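Local coordinates for protein GH26C (Muricauda sp. MAR_2010_75, PDB 6Q78) that probably hydrolyses internal beta-1,4-mannosidic linkages of mannan-type polysaccharides, as an endo-beta-mannanase of glycoside hydrolase family 26, at residues Phe89-Gln94 / Tyr374-Thr379; Asp292-Asp297 / Arg327-Ser332; Lys316-Ser321 / Thr361-Lys366; Phe351-Leu356 / Phe393-Ser398. One frame throughout, in Å; residues are numbered along the deposited sequence.

Contact 1. Residues Phe89-Gln94 / Tyr374-Thr379; sequences FSSFYQ and YNYQDT
Ser91 gives its hydroxyl proton to the backbone carbonyl of Asn375, OG to O 2.7 Å. OG stands anti to the backbone N (chi1 -164°), which also brings it to the edge of the Tyr376 ring, near CD1 and in the ring plane. A water links Ser91 O to Asn375 N. Phe92 sends its ring the other way, onto Asp101 and Lys104 of helix 101-106, and touches residues 374-379 by its backbone alone; a second water donates to Phe92 O and accepts from Gln377 N at 2.9 Å. Tyr93 N passes 3.7 Å from Asn375 CB, but its bond goes to Asp101 OD2, which also receives ND2 of Asn375. The Tyr93 ring lies against the turn, with CD1 3.4 Å from Gln377 O, and makes an edge-to-face pair with Tyr380, while its OH shares a third water with Asp378 O. Gln94 N donates to Gln377 O (2.7 Å, N-H...O 161°), while NE2 makes a longer, nearly straight bond to Asp378 OD1 (3.3 Å, 170°) that stays within the amide plane. Gln94 CG sits over one face of the Tyr93 ring, toward its rim. Polar groups and waters carry most of the contact, with the type II' turn Tyr376-Thr379 gripped through Gln377 O and Asp378, consistent with a hydrated surface junction between loops that follow the adjacent barrel strands 81-86 and 369-372.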
loop_
_atom_site.group_PDB
_atom_site.type_symbol
_atom_site.label_atom_id
_atom_site.label_comp_id
_atom_site.label_asym_id
_atom_site.label_seq_id
_atom_site.Cartn_x
_atom_site.Cartn_y
_atom_site.Cartn_z
ATOM N N PHE A 89 9.228 -6.530 9.141
ATOM C CA PHE A 89 9.878 -7.712 9.715
ATOM C C PHE A 89 11.230 -8.062 9.081
ATOM O O PHE A 89 11.872 -9.019 9.547
ATOM C CB PHE A 89 8.929 -8.917 9.664
ATOM C CG PHE A 89 7.610 -8.707 10.395
ATOM C CD1 PHE A 89 7.566 -8.143 11.656
ATOM C CD2 PHE A 89 6.428 -9.115 9.810
ATOM C CE1 PHE A 89 6.359 -7.949 12.316
ATOM C CE2 PHE A 89 5.204 -8.925 10.464
ATOM C CZ PHE A 89 5.182 -8.334 11.727
ATOM N N SER A 90 11.701 -7.275 8.105
ATOM C CA SER A 90 12.936 -7.595 7.387
ATOM C C SER A 90 13.862 -6.403 7.139
ATOM O O SER A 90 14.995 -6.610 6.662
ATOM C CB SER A 90 12.578 -8.208 6.022
ATOM O OG SER A 90 11.730 -7.326 5.259
ATOM N N SER A 91 13.433 -5.167 7.417
ATOM C CA SER A 91 14.254 -3.980 7.192
ATOM C C SER A 91 14.241 -3.146 8.459
ATOM O O SER A 91 13.169 -2.819 8.981
ATOM C CB SER A 91 13.735 -3.167 5.999
ATOM O OG SER A 91 14.735 -2.232 5.556
ATOM N N PHE A 92 15.434 -2.863 8.989
ATOM C CA PHE A 92 15.567 -2.255 10.295
ATOM C C PHE A 92 16.575 -1.125 10.240
ATOM O O PHE A 92 17.582 -1.218 9.529
ATOM C CB PHE A 92 16.065 -3.288 11.324
ATOM C CG PHE A 92 15.345 -4.619 11.253
ATOM C CD1 PHE A 92 15.822 -5.636 10.437
ATOM C CD2 PHE A 92 14.200 -4.834 11.999
ATOM C CE1 PHE A 92 15.162 -6.866 10.378
ATOM C CE2 PHE A 92 13.541 -6.058 11.961
ATOM C CZ PHE A 92 14.016 -7.070 11.147
ATOM N N TYR A 93 16.340 -0.102 11.069
ATOM C CA TYR A 93 17.365 0.911 11.291
ATOM C C TYR A 93 18.670 0.255 11.726
ATOM O O TYR A 93 18.692 -0.585 12.643
ATOM C CB TYR A 93 16.886 1.904 12.355
ATOM C CG TYR A 93 17.843 3.016 12.686
ATOM C CD1 TYR A 93 18.079 4.039 11.772
ATOM C CD2 TYR A 93 18.483 3.052 13.912
ATOM C CE1 TYR A 93 18.950 5.070 12.074
ATOM C CE2 TYR A 93 19.368 4.075 14.215
ATOM C CZ TYR A 93 19.572 5.067 13.285
ATOM O OH TYR A 93 20.448 6.104 13.578
ATOM N N GLN A 94 19.760 0.652 11.061
ATOM C CA GLN A 94 21.115 0.140 11.309
ATOM C C GLN A 94 21.200 -1.382 11.210
ATOM O O GLN A 94 22.133 -1.998 11.731
ATOM C CB GLN A 94 21.715 0.693 12.606
ATOM C CG GLN A 94 21.872 2.203 12.539
ATOM C CD GLN A 94 22.634 2.775 13.710
ATOM O OE1 GLN A 94 22.552 2.280 14.834
ATOM N NE2 GLN A 94 23.381 3.842 13.449
ATOM N N TYR A 374 9.915 1.976 4.654
ATOM C CA TYR A 374 10.803 1.195 5.508
ATOM C C TYR A 374 11.880 2.060 6.173
ATOM O O TYR A 374 12.256 3.141 5.691
ATOM C CB TYR A 374 11.416 -0.018 4.797
ATOM C CG TYR A 374 12.071 0.174 3.448
ATOM C CD1 TYR A 374 13.195 0.979 3.286
ATOM C CD2 TYR A 374 11.582 -0.505 2.335
ATOM C CE1 TYR A 374 13.821 1.097 2.023
ATOM C CE2 TYR A 374 12.195 -0.392 1.098
ATOM C CZ TYR A 374 13.292 0.394 0.957
ATOM O OH TYR A 374 13.897 0.507 -0.297
ATOM N N ASN A 375 12.402 1.544 7.282
ATOM C CA ASN A 375 13.667 2.024 7.847
ATOM C C ASN A 375 14.801 1.224 7.238
ATOM O O ASN A 375 14.649 0.030 6.991
ATOM C CB ASN A 375 13.675 1.765 9.359
ATOM C CG ASN A 375 12.715 2.663 10.144
ATOM O OD1 ASN A 375 12.208 3.672 9.655
ATOM N ND2 ASN A 375 12.476 2.277 11.406
ATOM N N TYR A 376 15.938 1.875 6.985
ATOM C CA TYR A 376 17.010 1.187 6.273
ATOM C C TYR A 376 18.338 1.876 6.550
ATOM O O TYR A 376 18.454 3.088 6.364
ATOM C CB TYR A 376 16.718 1.244 4.761
ATOM C CG TYR A 376 17.759 0.558 3.905
ATOM C CD1 TYR A 376 17.797 -0.822 3.796
ATOM C CD2 TYR A 376 18.694 1.294 3.207
ATOM C CE1 TYR A 376 18.757 -1.453 3.008
ATOM C CE2 TYR A 376 19.649 0.677 2.423
ATOM C CZ TYR A 376 19.667 -0.694 2.326
ATOM O OH TYR A 376 20.623 -1.300 1.535
ATOM N N GLN A 377 19.325 1.097 7.011
ATOM C CA GLN A 377 20.654 1.631 7.309
ATOM C C GLN A 377 20.549 2.844 8.231
ATOM O O GLN A 377 19.961 2.729 9.304
ATOM C CB GLN A 377 21.437 1.903 6.022
ATOM C CG GLN A 377 21.629 0.623 5.218
ATOM C CD GLN A 377 22.543 0.787 4.015
ATOM O OE1 GLN A 377 22.761 1.894 3.518
ATOM N NE2 GLN A 377 23.091 -0.333 3.543
ATOM N N ASP A 378 21.086 4.011 7.841
ATOM C CA ASP A 378 21.063 5.171 8.732
ATOM C C ASP A 378 19.873 6.091 8.525
ATOM O O ASP A 378 19.881 7.215 9.042
ATOM C CB ASP A 378 22.357 5.975 8.586
ATOM C CG ASP A 378 23.539 5.253 9.160
ATOM O OD1 ASP A 378 23.408 4.677 10.260
ATOM O OD2 ASP A 378 24.599 5.256 8.500
ATOM N N THR A 379 18.842 5.641 7.816
ATOM C CA THR A 379 17.699 6.475 7.489
ATOM C C THR A 379 16.454 5.848 8.075
ATOM O O THR A 379 16.186 4.670 7.842
ATOM C CB THR A 379 17.567 6.614 5.965
ATOM O OG1 THR A 379 18.756 7.241 5.463
ATOM C CG2 THR A 379 16.377 7.490 5.616
HETATM O O HOH W 1 11.020 -1.120 7.935
HETATM O O HOH W 2 19.115 -1.753 7.262
HETATM O O HOH W 3 20.835 8.318 11.342
#

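Contact 2. Residues Asp292-Asp297 / Arg327-Ser332; sequences DIMGMD and RVKIAS
Met294 and Lys329 meet through two differently shaped chains: Met294 has CG anti to its carbonyl carbon and runs extended to CE, whereas Lys329 bends at chi2 (-53°), placing CD nearer Asp292 O than CG is. The thioether crosses the lysine stem obliquely, SD 3.9 Å from Lys329 CG, and the terminal methyl continues to Arg327, with CE 3.7 Å from CD and the two side chains at about a right angle. Lys329 NZ is bound by the carbonyls of Asp288 and Val291, and a water ties it to Asp292 OD1. Asp292 also accepts from the backbone N of Val58 and Phe267, and Arg327 pairs with Asp288. Ile293 and Ile330 share the opposite face of the sheet; CG1 of Ile293 touches CB of Ile330 at 3.8 Å, and CG2 of Ile293 lies 4.1 Å from Ser332 CB. On this face Ser332 OG is satisfied by Phe369 O, and Ile330 packs on Phe70 and Leu73 of helix 64-76. Between the faces runs a parallel ladder, the strand segments inclined by 12°. Ile330 N donates to Asp292 O (3.1 Å, 172°), Met294 N to Ile330 O (2.8 Å), Ser332 N to Met294 O (3.0 Å) and Met296 N to Ser332 O (3.2 Å). Strands 293-298 and 330-336 with helix 306-327 form a beta-alpha-beta unit of the barrel, in which Met294 and Ala331 face the helix. The chemistry divides accordingly: largely apolar side chains flank the ladder, and the buried charges at its start are met by carbonyls, backbone N-H groups and water.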
loop_
_atom_site.group_PDB
_atom_site.type_symbol
_atom_site.label_atom_id
_atom_site.label_comp_id
_atom_site.label_asym_id
_atom_site.label_seq_id
_atom_site.Cartn_x
_atom_site.Cartn_y
_atom_site.Cartn_z
ATOM N N ASP A 292 -11.066 -0.979 -4.866
ATOM C CA ASP A 292 -11.627 -1.174 -3.520
ATOM C C ASP A 292 -11.156 -0.115 -2.530
ATOM O O ASP A 292 -11.918 0.312 -1.648
ATOM C CB ASP A 292 -11.175 -2.517 -2.961
ATOM C CG ASP A 292 -11.802 -3.708 -3.684
ATOM O OD1 ASP A 292 -13.075 -3.775 -3.739
ATOM O OD2 ASP A 292 -11.031 -4.573 -4.176
ATOM N N ILE A 293 -9.876 0.258 -2.626
ATOM C CA ILE A 293 -9.242 1.202 -1.710
ATOM C C ILE A 293 -8.802 2.418 -2.513
ATOM O O ILE A 293 -8.079 2.279 -3.506
ATOM C CB ILE A 293 -8.065 0.562 -0.962
ATOM C CG1 ILE A 293 -8.626 -0.488 0.018
ATOM C CG2 ILE A 293 -7.245 1.675 -0.249
ATOM C CD1 ILE A 293 -7.761 -1.721 0.245
ATOM N N MET A 294 -9.259 3.585 -2.100
ATOM C CA MET A 294 -8.829 4.858 -2.675
ATOM C C MET A 294 -7.728 5.385 -1.779
ATOM O O MET A 294 -7.975 5.749 -0.619
ATOM C CB MET A 294 -9.991 5.852 -2.720
ATOM C CG MET A 294 -10.938 5.566 -3.844
ATOM S SD MET A 294 -12.384 6.618 -3.746
ATOM C CE MET A 294 -12.784 6.643 -5.508
ATOM N N GLY A 295 -6.509 5.420 -2.307
ATOM C CA GLY A 295 -5.365 5.865 -1.546
ATOM C C GLY A 295 -4.681 7.084 -2.155
ATOM O O GLY A 295 -5.062 7.609 -3.208
ATOM N N MET A 296 -3.684 7.562 -1.423
ATOM C CA MET A 296 -2.709 8.509 -1.952
ATOM C C MET A 296 -1.430 8.337 -1.147
ATOM O O MET A 296 -1.465 7.906 0.014
ATOM C CB MET A 296 -3.173 9.971 -1.861
ATOM C CG MET A 296 -3.283 10.429 -0.401
ATOM S SD MET A 296 -3.704 12.183 -0.266
ATOM C CE MET A 296 -2.287 12.957 -1.122
ATOM N N ASP A 297 -0.309 8.653 -1.785
ATOM C CA ASP A 297 0.984 8.734 -1.120
ATOM C C ASP A 297 1.322 10.202 -0.876
ATOM O O ASP A 297 1.072 11.068 -1.725
ATOM C CB ASP A 297 2.082 8.080 -1.958
ATOM C CG ASP A 297 1.851 6.588 -2.140
ATOM O OD1 ASP A 297 0.931 6.073 -1.487
ATOM O OD2 ASP A 297 2.610 5.948 -2.886
ATOM N N ARG A 327 -18.518 6.604 -2.598
ATOM C CA ARG A 327 -18.462 5.457 -3.500
ATOM C C ARG A 327 -18.368 4.132 -2.753
ATOM O O ARG A 327 -18.237 3.081 -3.387
ATOM C CB ARG A 327 -17.324 5.617 -4.501
ATOM C CG ARG A 327 -17.617 6.761 -5.499
ATOM C CD ARG A 327 -16.370 7.405 -5.992
ATOM N NE ARG A 327 -16.686 8.540 -6.859
ATOM C CZ ARG A 327 -16.593 8.517 -8.186
ATOM N NH1 ARG A 327 -16.203 7.410 -8.807
ATOM N NH2 ARG A 327 -16.892 9.605 -8.894
ATOM N N VAL A 328 -18.501 4.154 -1.428
ATOM C CA VAL A 328 -18.398 2.962 -0.584
ATOM C C VAL A 328 -17.072 2.245 -0.815
ATOM O O VAL A 328 -17.037 1.044 -1.092
ATOM C CB VAL A 328 -19.621 2.026 -0.722
ATOM C CG1 VAL A 328 -19.678 1.081 0.444
ATOM C CG2 VAL A 328 -20.908 2.852 -0.815
ATOM N N LYS A 329 -15.982 2.996 -0.716
ATOM C CA LYS A 329 -14.609 2.502 -0.781
ATOM C C LYS A 329 -13.957 2.690 0.584
ATOM O O LYS A 329 -14.521 3.315 1.484
ATOM C CB LYS A 329 -13.787 3.258 -1.833
ATOM C CG LYS A 329 -14.392 3.271 -3.254
ATOM C CD LYS A 329 -14.690 1.866 -3.711
ATOM C CE LYS A 329 -15.156 1.866 -5.165
ATOM N NZ LYS A 329 -15.660 0.514 -5.535
ATOM N N ILE A 330 -12.744 2.149 0.725
ATOM C CA ILE A 330 -11.916 2.400 1.905
ATOM C C ILE A 330 -10.875 3.445 1.513
ATOM O O ILE A 330 -10.155 3.267 0.513
ATOM C CB ILE A 330 -11.204 1.106 2.328
ATOM C CG1 ILE A 330 -12.245 0.062 2.772
ATOM C CG2 ILE A 330 -10.207 1.354 3.473
ATOM C CD1 ILE A 330 -11.728 -1.366 2.532
ATOM N N ALA A 331 -10.771 4.528 2.296
ATOM C CA ALA A 331 -9.724 5.509 2.019
ATOM C C ALA A 331 -8.448 5.186 2.802
ATOM O O ALA A 331 -8.483 4.519 3.848
ATOM C CB ALA A 331 -10.206 6.925 2.351
ATOM N N SER A 332 -7.305 5.673 2.287
ATOM C CA SER A 332 -6.034 5.392 2.963
ATOM C C SER A 332 -4.969 6.378 2.539
ATOM O O SER A 332 -4.951 6.834 1.394
ATOM C CB SER A 332 -5.526 3.959 2.672
ATOM O OG SER A 332 -4.147 3.787 3.031
HETATM O O HOH W 4 -15.022 -1.974 -4.318
#

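Contact 3. Residues Lys316-Ser321 / Thr361-Lys366; sequences KLKIVS and THNDVK
Lys318 NZ donates to the backbone carbonyl of Asn363 at 2.9 Å, lying in the carbonyl plane, and adds a weak bond to the next carbonyl, Asp364 O, at 3.3 Å. The second firm bond runs the other way: Lys366 N gives its proton to Ser321 OG (2.9 Å, N-H...O 162°), a hydroxyl that stands anti to its own backbone N. A water extends this junction by donating to both Ser321 O and Lys366 O. Beyond the polar groups, the Lys318 side chain bends at chi2 (67°), leaving CD 3.4 Å from Asn363 O; it crosses the Asn363 side chain at about a right angle, with CE 3.8 Å from ND2. Val365 turns its two methyls onto the helix. Its CG1 packs on Leu317 CD2 at 3.8 Å, and its CG2 faces Lys318 CA at 4.0 Å. Around this core, Asn314 of the same helix bonds His362 O, and Lys366 NZ extends to a salt bridge with Glu325. Residues 361-366 connect helix 351-361 to strand 369-372, and the contact fastens that connection to the flank of the neighbouring helix 306-327. One ammonium group holds Asn363 O firmly and Asp364 O weakly where both residues take positive phi, so its charge would be expected to offset their partial negative charges, while Ser321 supplies an acceptor for the Lys366 N-H.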
loop_
_atom_site.group_PDB
_atom_site.type_symbol
_atom_site.label_atom_id
_atom_site.label_comp_id
_atom_site.label_asym_id
_atom_site.label_seq_id
_atom_site.Cartn_x
_atom_site.Cartn_y
_atom_site.Cartn_z
ATOM N N LYS A 316 -5.969 17.244 0.917
ATOM C CA LYS A 316 -5.943 16.217 -0.105
ATOM C C LYS A 316 -6.509 14.909 0.441
ATOM O O LYS A 316 -7.291 14.232 -0.242
ATOM C CB LYS A 316 -4.515 16.070 -0.619
ATOM C CG LYS A 316 -4.003 17.311 -1.372
ATOM C CD LYS A 316 -2.486 17.199 -1.557
ATOM C CE LYS A 316 -1.903 18.491 -2.143
ATOM N NZ LYS A 316 -0.409 18.270 -2.301
ATOM N N LEU A 317 -6.167 14.552 1.688
ATOM C CA LEU A 317 -6.716 13.321 2.256
ATOM C C LEU A 317 -8.227 13.413 2.430
ATOM O O LEU A 317 -8.917 12.378 2.345
ATOM C CB LEU A 317 -5.998 12.954 3.562
ATOM C CG LEU A 317 -6.141 11.497 4.043
ATOM C CD1 LEU A 317 -5.707 10.513 2.968
ATOM C CD2 LEU A 317 -5.329 11.281 5.315
ATOM N N LYS A 318 -8.755 14.634 2.696
ATOM C CA LYS A 318 -10.198 14.797 2.843
ATOM C C LYS A 318 -10.906 14.543 1.527
ATOM O O LYS A 318 -12.028 14.000 1.504
ATOM C CB LYS A 318 -10.526 16.189 3.394
ATOM C CG LYS A 318 -12.029 16.430 3.593
ATOM C CD LYS A 318 -12.589 15.534 4.709
ATOM C CE LYS A 318 -14.046 15.947 5.040
ATOM N NZ LYS A 318 -14.706 14.954 5.939
ATOM N N ILE A 319 -10.277 14.941 0.412
ATOM C CA ILE A 319 -10.832 14.620 -0.899
ATOM C C ILE A 319 -10.958 13.109 -1.055
ATOM O O ILE A 319 -11.985 12.601 -1.516
ATOM C CB ILE A 319 -9.934 15.192 -2.007
ATOM C CG1 ILE A 319 -10.065 16.727 -2.083
ATOM C CG2 ILE A 319 -10.252 14.548 -3.326
ATOM C CD1 ILE A 319 -8.979 17.341 -2.979
ATOM N N VAL A 320 -9.866 12.383 -0.793
ATOM C CA VAL A 320 -9.906 10.925 -0.867
ATOM C C VAL A 320 -10.981 10.381 0.058
ATOM O O VAL A 320 -11.757 9.491 -0.316
ATOM C CB VAL A 320 -8.522 10.333 -0.540
ATOM C CG1 VAL A 320 -8.507 8.773 -0.616
ATOM C CG2 VAL A 320 -7.447 10.943 -1.483
ATOM N N SER A 321 -10.991 10.861 1.304
ATOM C CA SER A 321 -11.951 10.357 2.287
ATOM C C SER A 321 -13.395 10.641 1.856
ATOM O O SER A 321 -14.276 9.779 2.003
ATOM C CB SER A 321 -11.635 10.980 3.648
ATOM O OG SER A 321 -12.621 10.691 4.623
ATOM N N THR A 361 -6.607 13.253 10.830
ATOM C CA THR A 361 -7.838 13.264 11.608
ATOM C C THR A 361 -8.659 14.544 11.466
ATOM O O THR A 361 -9.872 14.505 11.666
ATOM C CB THR A 361 -7.560 13.008 13.105
ATOM O OG1 THR A 361 -6.697 14.033 13.633
ATOM C CG2 THR A 361 -6.929 11.653 13.323
ATOM N N HIS A 362 -8.036 15.690 11.196
ATOM C CA HIS A 362 -8.784 16.947 11.226
ATOM C C HIS A 362 -9.893 16.915 10.191
ATOM O O HIS A 362 -9.762 16.296 9.131
ATOM C CB HIS A 362 -7.844 18.109 10.899
ATOM C CG HIS A 362 -8.496 19.458 10.928
ATOM N ND1 HIS A 362 -8.807 20.103 12.104
ATOM C CD2 HIS A 362 -8.871 20.291 9.927
ATOM C CE1 HIS A 362 -9.364 21.270 11.827
ATOM N NE2 HIS A 362 -9.416 21.406 10.512
ATOM N N ASN A 363 -10.994 17.608 10.492
ATOM C CA ASN A 363 -12.091 17.747 9.539
ATOM C C ASN A 363 -12.713 16.397 9.189
ATOM O O ASN A 363 -13.144 16.170 8.054
ATOM C CB ASN A 363 -11.657 18.515 8.281
ATOM C CG ASN A 363 -12.834 19.124 7.523
ATOM O OD1 ASN A 363 -13.892 19.411 8.105
ATOM N ND2 ASN A 363 -12.653 19.329 6.221
ATOM N N ASP A 364 -12.753 15.484 10.158
ATOM C CA ASP A 364 -13.492 14.223 10.001
ATOM C C ASP A 364 -13.005 13.368 8.821
ATOM O O ASP A 364 -13.798 12.711 8.152
ATOM C CB ASP A 364 -14.999 14.488 9.916
ATOM C CG ASP A 364 -15.520 15.156 11.171
ATOM O OD1 ASP A 364 -15.474 14.495 12.234
ATOM O OD2 ASP A 364 -15.951 16.332 11.110
ATOM N N VAL A 365 -11.695 13.370 8.561
ATOM C CA VAL A 365 -11.109 12.389 7.644
ATOM C C VAL A 365 -11.376 10.979 8.176
ATOM O O VAL A 365 -11.280 10.719 9.384
ATOM C CB VAL A 365 -9.599 12.670 7.489
ATOM C CG1 VAL A 365 -8.852 11.501 6.805
ATOM C CG2 VAL A 365 -9.348 13.983 6.708
ATOM N N LYS A 366 -11.740 10.064 7.273
ATOM C CA LYS A 366 -11.973 8.654 7.590
ATOM C C LYS A 366 -11.077 7.801 6.703
ATOM O O LYS A 366 -11.287 7.726 5.484
ATOM C CB LYS A 366 -13.437 8.277 7.378
ATOM C CG LYS A 366 -14.400 8.978 8.315
ATOM C CD LYS A 366 -15.838 8.574 8.010
ATOM C CE LYS A 366 -16.797 9.361 8.872
ATOM N NZ LYS A 366 -18.200 9.116 8.432
HETATM O O HOH W 5 -13.700 7.631 3.869
#

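Contact 4. Residues Phe351-Leu356 / Phe393-Ser398; sequences FFTNNL and FMEFVS
The segments 351-356 and 393-397 of helices 351-361 and 390-397 approach to 7.7 Å between axes at 57°, Thr353 opposite Phe396, with a wider pi-type turn in the first where Leu356 N bonds Phe351 O. The aromatic centrepiece is a T-shaped pair: Phe393 directs its ring edge at the face of Phe352, the planes 77° apart. Phe393 CG stands anti to its backbone N (chi1 -169°), and CD1 of that ring sits over the centre of the Phe352 ring, 3.5 Å above its plane. The opposite face of Phe352 is covered toward its rim by Phe351 CD2, so both faces of this ring have a phenylalanine neighbour. Nearer the backbones, Phe352 CB packs on Phe396 CB at 3.6 Å, and farther along Leu356 CD2 meets Phe396 CZ at 4.0 Å. Thr353 contacts Glu395 by both branches: OG1 lies 3.5 Å from Glu395 CB, and CG2 lies 3.7 Å from its CD. The Thr353 hydroxyl finds its polar partner in Asp392 OD1, while OD2 of the same carboxylate accepts from Phe352 N. Leu356, Phe393 and Phe396 also rest on Phe372 of strand 369-372, and Phe393 reaches Met105 and Thr106 of helix 101-106. The packing of helices 351-361 and 390-397 on each other and on strand 369-372 belongs to the outer helical layer of a (beta/alpha)8 TIM barrel, the fold of family 26 glycoside hydrolases.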
loop_
_atom_site.group_PDB
_atom_site.type_symbol
_atom_site.label_atom_id
_atom_site.label_comp_id
_atom_site.label_asym_id
_atom_site.label_seq_id
_atom_site.Cartn_x
_atom_site.Cartn_y
_atom_site.Cartn_z
ATOM N N PHE A 351 6.524 16.176 14.836
ATOM C CA PHE A 351 6.068 15.667 13.542
ATOM C C PHE A 351 4.877 14.720 13.671
ATOM O O PHE A 351 3.869 14.862 12.971
ATOM C CB PHE A 351 7.182 14.947 12.779
ATOM C CG PHE A 351 6.683 14.333 11.523
ATOM C CD1 PHE A 351 6.318 15.146 10.453
ATOM C CD2 PHE A 351 6.470 12.963 11.423
ATOM C CE1 PHE A 351 5.783 14.605 9.295
ATOM C CE2 PHE A 351 5.941 12.411 10.261
ATOM C CZ PHE A 351 5.586 13.239 9.185
ATOM N N PHE A 352 5.007 13.677 14.486
ATOM C CA PHE A 352 3.969 12.647 14.473
ATOM C C PHE A 352 2.693 13.146 15.128
ATOM O O PHE A 352 1.585 12.919 14.617
ATOM C CB PHE A 352 4.461 11.371 15.172
ATOM C CG PHE A 352 5.619 10.702 14.477
ATOM C CD1 PHE A 352 5.420 10.005 13.281
ATOM C CD2 PHE A 352 6.895 10.759 15.017
ATOM C CE1 PHE A 352 6.488 9.387 12.621
ATOM C CE2 PHE A 352 7.983 10.124 14.359
ATOM C CZ PHE A 352 7.765 9.437 13.156
ATOM N N THR A 353 2.824 13.804 16.273
ATOM C CA THR A 353 1.647 14.170 17.043
ATOM C C THR A 353 0.953 15.397 16.469
ATOM O O THR A 353 -0.284 15.442 16.425
ATOM C CB THR A 353 2.049 14.400 18.497
ATOM O OG1 THR A 353 2.570 13.165 19.030
ATOM C CG2 THR A 353 0.857 14.854 19.305
ATOM N N ASN A 354 1.719 16.399 16.020
ATOM C CA ASN A 354 1.145 17.685 15.630
ATOM C C ASN A 354 0.979 17.848 14.126
ATOM O O ASN A 354 0.218 18.730 13.688
ATOM C CB ASN A 354 2.043 18.825 16.107
ATOM C CG ASN A 354 2.212 18.820 17.613
ATOM O OD1 ASN A 354 1.284 18.477 18.346
ATOM N ND2 ASN A 354 3.401 19.180 18.080
ATOM N N ASN A 355 1.711 17.076 13.330
ATOM C CA ASN A 355 1.677 17.226 11.880
ATOM C C ASN A 355 0.946 16.047 11.250
ATOM O O ASN A 355 -0.148 16.204 10.711
ATOM C CB ASN A 355 3.084 17.384 11.295
ATOM C CG ASN A 355 3.750 18.682 11.713
ATOM O OD1 ASN A 355 3.261 19.409 12.597
ATOM N ND2 ASN A 355 4.877 18.996 11.061
ATOM N N LEU A 356 1.528 14.856 11.302
ATOM C CA LEU A 356 0.896 13.699 10.685
ATOM C C LEU A 356 -0.463 13.411 11.310
ATOM O O LEU A 356 -1.459 13.250 10.595
ATOM C CB LEU A 356 1.816 12.482 10.797
ATOM C CG LEU A 356 1.164 11.213 10.255
ATOM C CD1 LEU A 356 0.871 11.325 8.728
ATOM C CD2 LEU A 356 2.100 10.046 10.498
ATOM N N PHE A 393 6.685 9.986 18.724
ATOM C CA PHE A 393 6.057 8.806 18.144
ATOM C C PHE A 393 5.220 8.066 19.179
ATOM O O PHE A 393 4.170 7.587 18.880
ATOM C CB PHE A 393 7.110 7.888 17.550
ATOM C CG PHE A 393 6.556 6.771 16.712
ATOM C CD1 PHE A 393 6.096 7.026 15.458
ATOM C CD2 PHE A 393 6.528 5.496 17.164
ATOM C CE1 PHE A 393 5.614 6.007 14.654
ATOM C CE2 PHE A 393 6.036 4.474 16.391
ATOM C CZ PHE A 393 5.579 4.727 15.116
ATOM N N MET A 394 5.712 7.973 20.411
ATOM C CA MET A 394 4.955 7.310 21.460
ATOM C C MET A 394 3.660 8.023 21.745
ATOM O O MET A 394 2.650 7.412 21.956
ATOM C CB MET A 394 5.782 7.226 22.740
ATOM C CG MET A 394 6.949 6.282 22.640
ATOM S SD MET A 394 6.493 4.550 22.417
ATOM C CE MET A 394 5.009 4.364 23.370
ATOM N N GLU A 395 3.708 9.342 21.754
ATOM C CA GLU A 395 2.515 10.109 21.968
ATOM C C GLU A 395 1.516 9.870 20.841
ATOM O O GLU A 395 0.351 9.702 21.087
ATOM C CB GLU A 395 2.825 11.602 22.142
ATOM C CG GLU A 395 1.585 12.402 22.467
ATOM C CD GLU A 395 1.852 13.857 22.756
ATOM O OE1 GLU A 395 3.001 14.300 22.645
ATOM O OE2 GLU A 395 0.879 14.528 23.065
ATOM N N PHE A 396 2.014 9.834 19.613
ATOM C CA PHE A 396 1.170 9.576 18.455
ATOM C C PHE A 396 0.501 8.206 18.546
ATOM O O PHE A 396 -0.717 8.102 18.392
ATOM C CB PHE A 396 2.016 9.743 17.183
ATOM C CG PHE A 396 1.437 9.122 15.932
ATOM C CD1 PHE A 396 0.251 9.586 15.382
ATOM C CD2 PHE A 396 2.122 8.113 15.279
ATOM C CE1 PHE A 396 -0.262 9.028 14.213
ATOM C CE2 PHE A 396 1.626 7.543 14.102
ATOM C CZ PHE A 396 0.431 8.018 13.561
ATOM N N VAL A 397 1.273 7.145 18.804
ATOM C CA VAL A 397 0.686 5.798 18.797
ATOM C C VAL A 397 -0.204 5.548 20.005
ATOM O O VAL A 397 -0.965 4.573 20.023
ATOM C CB VAL A 397 1.689 4.638 18.573
ATOM C CG1 VAL A 397 2.450 4.834 17.271
ATOM C CG2 VAL A 397 2.633 4.474 19.780
ATOM N N SER A 398 -0.110 6.394 21.019
ATOM C CA SER A 398 -1.001 6.311 22.165
ATOM C C SER A 398 -2.352 6.972 21.927
ATOM O O SER A 398 -3.244 6.812 22.764
ATOM C CB SER A 398 -0.324 6.914 23.393
ATOM O OG SER A 398 0.917 6.261 23.602
#

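Overall arrangement
From the N terminus, residues 89-94 open the longest loop, which contact 1 closes only at 374-379, joining the segments after two neighbouring barrel strands. Contacts 2 and 3 lie wholly within that span. Contact 2 closes a short beta-alpha-beta loop from 292-297 to 327-332; contact 3 starts on its helix, at 316-321, and ends at 361-366, so the two cross, and they touch where Ala331 CB packs on Lys366 O at 3.4 Å. Contact 4 begins at 351-356 and closes at 393-398, crossing contacts 3 and 1 while following contact 2 in series. Contacts 2 to 4 join later strands, helices and loops of the barrel to one another; contact 1 ties them to the loop after strand 81-86.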